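Glutaredoxin (Grx-1) (Archaeoglobus fulgidus, PDB 3IC4) probably works in electron transfer as a small thiol-disulfide oxidoreductase of the thioredoxin superfamily. Local coordinates at residues E57-H60 with S61-S65; C22-C25 with K26-L29. All coordinates share one frame; numbering follows the deposited sequence.

Contact 1: residues E57-H60 with S61-S65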
loop_
_atom_site.group_PDB
_atom_site.type_symbol
_atom_site.label_atom_id
_atom_site.label_comp_id
_atom_site.label_asym_id
_atom_site.label_seq_id
_atom_site.Cartn_x
_atom_site.Cartn_y
_atom_site.Cartn_z
ATOM N N GLU A 57 -10.163 -3.053 5.700
ATOM C CA GLU A 57 -11.269 -2.209 5.314
ATOM C C GLU A 57 -10.758 -0.949 4.654
ATOM O O GLU A 57 -11.371 -0.457 3.697
ATOM C CB GLU A 57 -12.191 -1.920 6.501
ATOM C CG GLU A 57 -13.109 -3.140 6.904
ATOM C CD GLU A 57 -13.708 -3.968 5.730
ATOM O OE1 GLU A 57 -14.126 -3.422 4.669
ATOM O OE2 GLU A 57 -13.729 -5.208 5.884
ATOM N N LYS A 58 -9.611 -0.472 5.095
ATOM C CA LYS A 58 -8.974 0.697 4.457
ATOM C C LYS A 58 -8.533 0.464 3.010
ATOM O O LYS A 58 -8.813 1.287 2.120
ATOM C CB LYS A 58 -7.809 1.128 5.282
ATOM C CG LYS A 58 -7.024 2.334 4.754
ATOM C CD LYS A 58 -7.876 3.516 4.646
ATOM C CE LYS A 58 -7.157 4.811 4.952
ATOM N NZ LYS A 58 -8.148 5.896 5.152
ATOM N N VAL A 59 -7.881 -0.645 2.770
ATOM C CA VAL A 59 -7.513 -1.109 1.438
ATOM C C VAL A 59 -8.774 -1.135 0.525
ATOM O O VAL A 59 -8.731 -0.691 -0.593
ATOM C CB VAL A 59 -6.878 -2.589 1.547
ATOM C CG1 VAL A 59 -7.168 -3.459 0.333
ATOM C CG2 VAL A 59 -5.441 -2.545 1.818
ATOM N N HIS A 60 -9.870 -1.665 1.049
ATOM C CA HIS A 60 -11.127 -1.775 0.317
ATOM C C HIS A 60 -11.678 -0.414 0.017
ATOM O O HIS A 60 -12.188 -0.162 -1.078
ATOM C CB HIS A 60 -12.105 -2.613 1.070
ATOM C CG HIS A 60 -13.446 -2.647 0.439
ATOM N ND1 HIS A 60 -14.451 -1.777 0.788
ATOM C CD2 HIS A 60 -13.933 -3.415 -0.561
ATOM C CE1 HIS A 60 -15.518 -2.009 0.044
ATOM N NE2 HIS A 60 -15.224 -2.993 -0.803
ATOM N N SER A 61 -11.556 0.505 0.964
ATOM C CA SER A 61 -12.057 1.851 0.754
ATOM C C SER A 61 -11.268 2.598 -0.314
ATOM O O SER A 61 -11.811 3.488 -0.939
ATOM C CB SER A 61 -12.030 2.596 2.068
ATOM O OG SER A 61 -10.764 3.113 2.375
ATOM N N ILE A 62 -10.011 2.210 -0.554
ATOM C CA ILE A 62 -9.179 2.802 -1.613
ATOM C C ILE A 62 -9.431 2.111 -3.000
ATOM O O ILE A 62 -9.742 2.770 -3.962
ATOM C CB ILE A 62 -7.731 2.691 -1.296
ATOM C CG1 ILE A 62 -7.411 3.492 -0.012
ATOM C CG2 ILE A 62 -6.947 3.155 -2.483
ATOM C CD1 ILE A 62 -6.139 3.064 0.690
ATOM N N SER A 63 -9.354 0.786 -3.087
ATOM C CA SER A 63 -9.399 0.096 -4.402
ATOM C C SER A 63 -10.782 -0.493 -4.774
ATOM O O SER A 63 -10.973 -0.880 -5.909
ATOM C CB SER A 63 -8.411 -1.101 -4.433
ATOM O OG SER A 63 -8.850 -2.158 -3.560
ATOM N N GLY A 64 -11.695 -0.608 -3.805
ATOM C CA GLY A 64 -12.958 -1.272 -4.024
ATOM C C GLY A 64 -12.865 -2.749 -4.038
ATOM O O GLY A 64 -13.870 -3.419 -4.211
ATOM N N SER A 65 -11.670 -3.269 -3.741
ATOM C CA SER A 65 -11.414 -4.706 -3.727
ATOM C C SER A 65 -10.786 -5.140 -2.375
ATOM O O SER A 65 -10.463 -4.300 -1.502
ATOM C CB SER A 65 -10.459 -5.121 -4.854
ATOM O OG SER A 65 -9.115 -4.929 -4.457
HETATM O O HOH W 1 -9.554 6.025 2.235
HETATM O O HOH W 2 -16.299 -2.223 -3.818
#

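Contact 2: residues C22-C25 with K26-L29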
loop_
_atom_site.group_PDB
_atom_site.type_symbol
_atom_site.label_atom_id
_atom_site.label_comp_id
_atom_site.label_asym_id
_atom_site.label_seq_id
_atom_site.Cartn_x
_atom_site.Cartn_y
_atom_site.Cartn_z
ATOM N N CYS A 22 3.494 -12.335 -0.446
ATOM C CA CYS A 22 2.886 -12.327 -1.785
ATOM C C CYS A 22 3.905 -11.905 -2.849
ATOM O O CYS A 22 4.493 -10.831 -2.696
ATOM C CB CYS A 22 1.773 -11.345 -1.802
ATOM S SG CYS A 22 1.163 -10.818 -3.452
ATOM N N PRO A 23 4.082 -12.675 -3.923
ATOM C CA PRO A 23 5.107 -12.314 -4.908
ATOM C C PRO A 23 4.812 -11.069 -5.719
ATOM O O PRO A 23 5.736 -10.384 -6.122
ATOM C CB PRO A 23 5.185 -13.536 -5.798
ATOM C CG PRO A 23 3.862 -14.159 -5.689
ATOM C CD PRO A 23 3.418 -13.945 -4.284
ATOM N N HIS A 24 3.533 -10.737 -5.898
ATOM C CA HIS A 24 3.158 -9.465 -6.559
ATOM C C HIS A 24 3.519 -8.294 -5.722
ATOM O O HIS A 24 4.012 -7.304 -6.214
ATOM C CB HIS A 24 1.665 -9.390 -6.831
ATOM C CG HIS A 24 1.125 -10.600 -7.513
ATOM N ND1 HIS A 24 1.496 -10.944 -8.784
ATOM C CD2 HIS A 24 0.199 -11.512 -7.121
ATOM C CE1 HIS A 24 0.864 -12.044 -9.142
ATOM N NE2 HIS A 24 0.042 -12.402 -8.165
ATOM N N CYS A 25 3.283 -8.442 -4.427
ATOM C CA CYS A 25 3.664 -7.416 -3.421
ATOM C C CYS A 25 5.149 -7.253 -3.314
ATOM O O CYS A 25 5.635 -6.127 -3.267
ATOM C CB CYS A 25 3.116 -7.746 -2.055
ATOM S SG CYS A 25 1.319 -7.723 -2.018
ATOM N N LYS A 26 5.884 -8.365 -3.315
ATOM C CA LYS A 26 7.374 -8.316 -3.354
ATOM C C LYS A 26 7.895 -7.532 -4.552
ATOM O O LYS A 26 8.803 -6.721 -4.423
ATOM C CB LYS A 26 7.996 -9.718 -3.367
ATOM C CG LYS A 26 7.853 -10.506 -2.089
ATOM C CD LYS A 26 8.433 -11.915 -2.216
ATOM C CE LYS A 26 8.075 -12.767 -1.048
ATOM N NZ LYS A 26 8.798 -14.008 -1.147
ATOM N N ARG A 27 7.371 -7.819 -5.731
ATOM C CA ARG A 27 7.762 -7.142 -6.968
ATOM C C ARG A 27 7.490 -5.615 -6.880
ATOM O O ARG A 27 8.289 -4.784 -7.253
ATOM C CB ARG A 27 7.043 -7.752 -8.173
ATOM C CG ARG A 27 7.631 -9.045 -8.661
ATOM C CD ARG A 27 6.953 -9.521 -9.949
ATOM N NE ARG A 27 5.752 -10.260 -9.645
ATOM C CZ ARG A 27 5.706 -11.550 -9.307
ATOM N NH1 ARG A 27 4.524 -12.105 -9.078
ATOM N NH2 ARG A 27 6.771 -12.327 -9.181
ATOM N N THR A 28 6.315 -5.288 -6.361
ATOM C CA THR A 28 5.928 -3.890 -6.209
ATOM C C THR A 28 6.856 -3.166 -5.214
ATOM O O THR A 28 7.275 -2.054 -5.469
ATOM C CB THR A 28 4.476 -3.792 -5.710
ATOM O OG1 THR A 28 3.644 -4.513 -6.612
ATOM C CG2 THR A 28 3.972 -2.327 -5.610
ATOM N N LEU A 29 7.200 -3.820 -4.104
ATOM C CA LEU A 29 8.155 -3.255 -3.151
ATOM C C LEU A 29 9.509 -2.952 -3.819
ATOM O O LEU A 29 10.109 -1.899 -3.615
ATOM C CB LEU A 29 8.325 -4.227 -1.963
ATOM C CG LEU A 29 9.359 -3.785 -0.893
ATOM C CD1 LEU A 29 8.719 -2.788 -0.005
ATOM C CD2 LEU A 29 9.912 -4.933 -0.076
HETATM O O HOH W 3 3.079 -9.511 -10.562
#

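Contact 1: residues E57-H60 with S61-S65
The imidazole of His60 packs against Gly64 and Ser65 where helix 49-63 of the thioredoxin-like fold comes to its C-terminal end. With CG anti to the backbone N (chi1 174°), the His60 ring is carried back over the chain as it leaves the helix: Gly64 CA lies over one face, and Ser65 O lies at the ring edge near its plane. Gly64 is the residue that breaks the helix. Its positive phi (77°) swings the chain round, while its N-H still bonds to His60 O at 2.8 Å. Tyr66 stacks on the His60 ring and also reaches Glu57 through its hydroxyl, so the turn folds back along the helix.

One turn earlier, Ser61 OG bends back to the backbone and donates to Lys58 O at 2.7 Å. That oxygen also receives Ile62 N at 3.1 Å, so two donors grip it. The Lys58 chain, kinked in its middle, passes its CD alongside the serine hydroxyl, and a water links Lys58 NZ to Ser61 OG. Ile62 turns inward to Tyr17, Val70 and Val72 of the sheet, its CG1 lying 3.4 Å from Lys58 O. Val59 O takes an almost straight bond from Ser63 N at 3.0 Å. At the end of the turn, His60 CA makes a C-H...O contact of 3.2 Å with Ser65 O.

Contact 2: residues C22-C25 with K26-L29
Arg27 folds its side chain back over the helix start, so that its guanidinium lies flat across the carbonyl of Pro23, with Pro23 O 3.4 Å above the centre of the group. A bend at chi3 (-85°) brings it there, and NH1 then also rests 3.6 Å from Pro23 CB. His24 ND1 sits at the guanidinium edge, in its plane, while the imidazole itself is turned 74° from that plane. A water in the plane of the His24 ring joins the two side chains, lying 2.8 Å from His24 ND1 and accepting from Arg27 NE at 2.9 Å.

These are the first two turns of helix 23-35, opened by a Cys-Pro-His-Cys sequence that matches the CxxC motif of thioredoxin-type redox proteins. Cys22 is the N-cap: its SG accepts from Cys25 N at 3.3 Å, and no disulfide joins it to Cys25 SG, 3.4 Å away. Lys26 sets its CB 3.6 Å from Pro23 O and its CG 3.4 Å from Cys22 O, the acceptor for its own N-H, and its extended chain runs outward. Cys25 points its side chain inward to Met16 of strand 15-18. Thr28 OG1 and N grip His24 O from opposite faces of its plane.

In the fold
The two contacts lie at contrary ends of different helices: contact 2 opens helix 23-35, and contact 1 closes helix 49-63. Their centres are 18 Å apart and their nearest atoms about 9 Å, so they do not touch. Strand 15-18 relates them, since Met16 meets Cys25 and Thr28 of contact 2 and its neighbour Tyr17 meets Lys58, Val59 and Ile62 of contact 1, consistent with helices packed on opposite sides of a thioredoxin-like sheet. Contact 1 is a surface contact, where serine hydroxyls and waters serve the last helical turn and the chain leaving it. Contact 2 is partly buried: a cysteine sulfur caps its helix, and a guanidinium lies over its first turn.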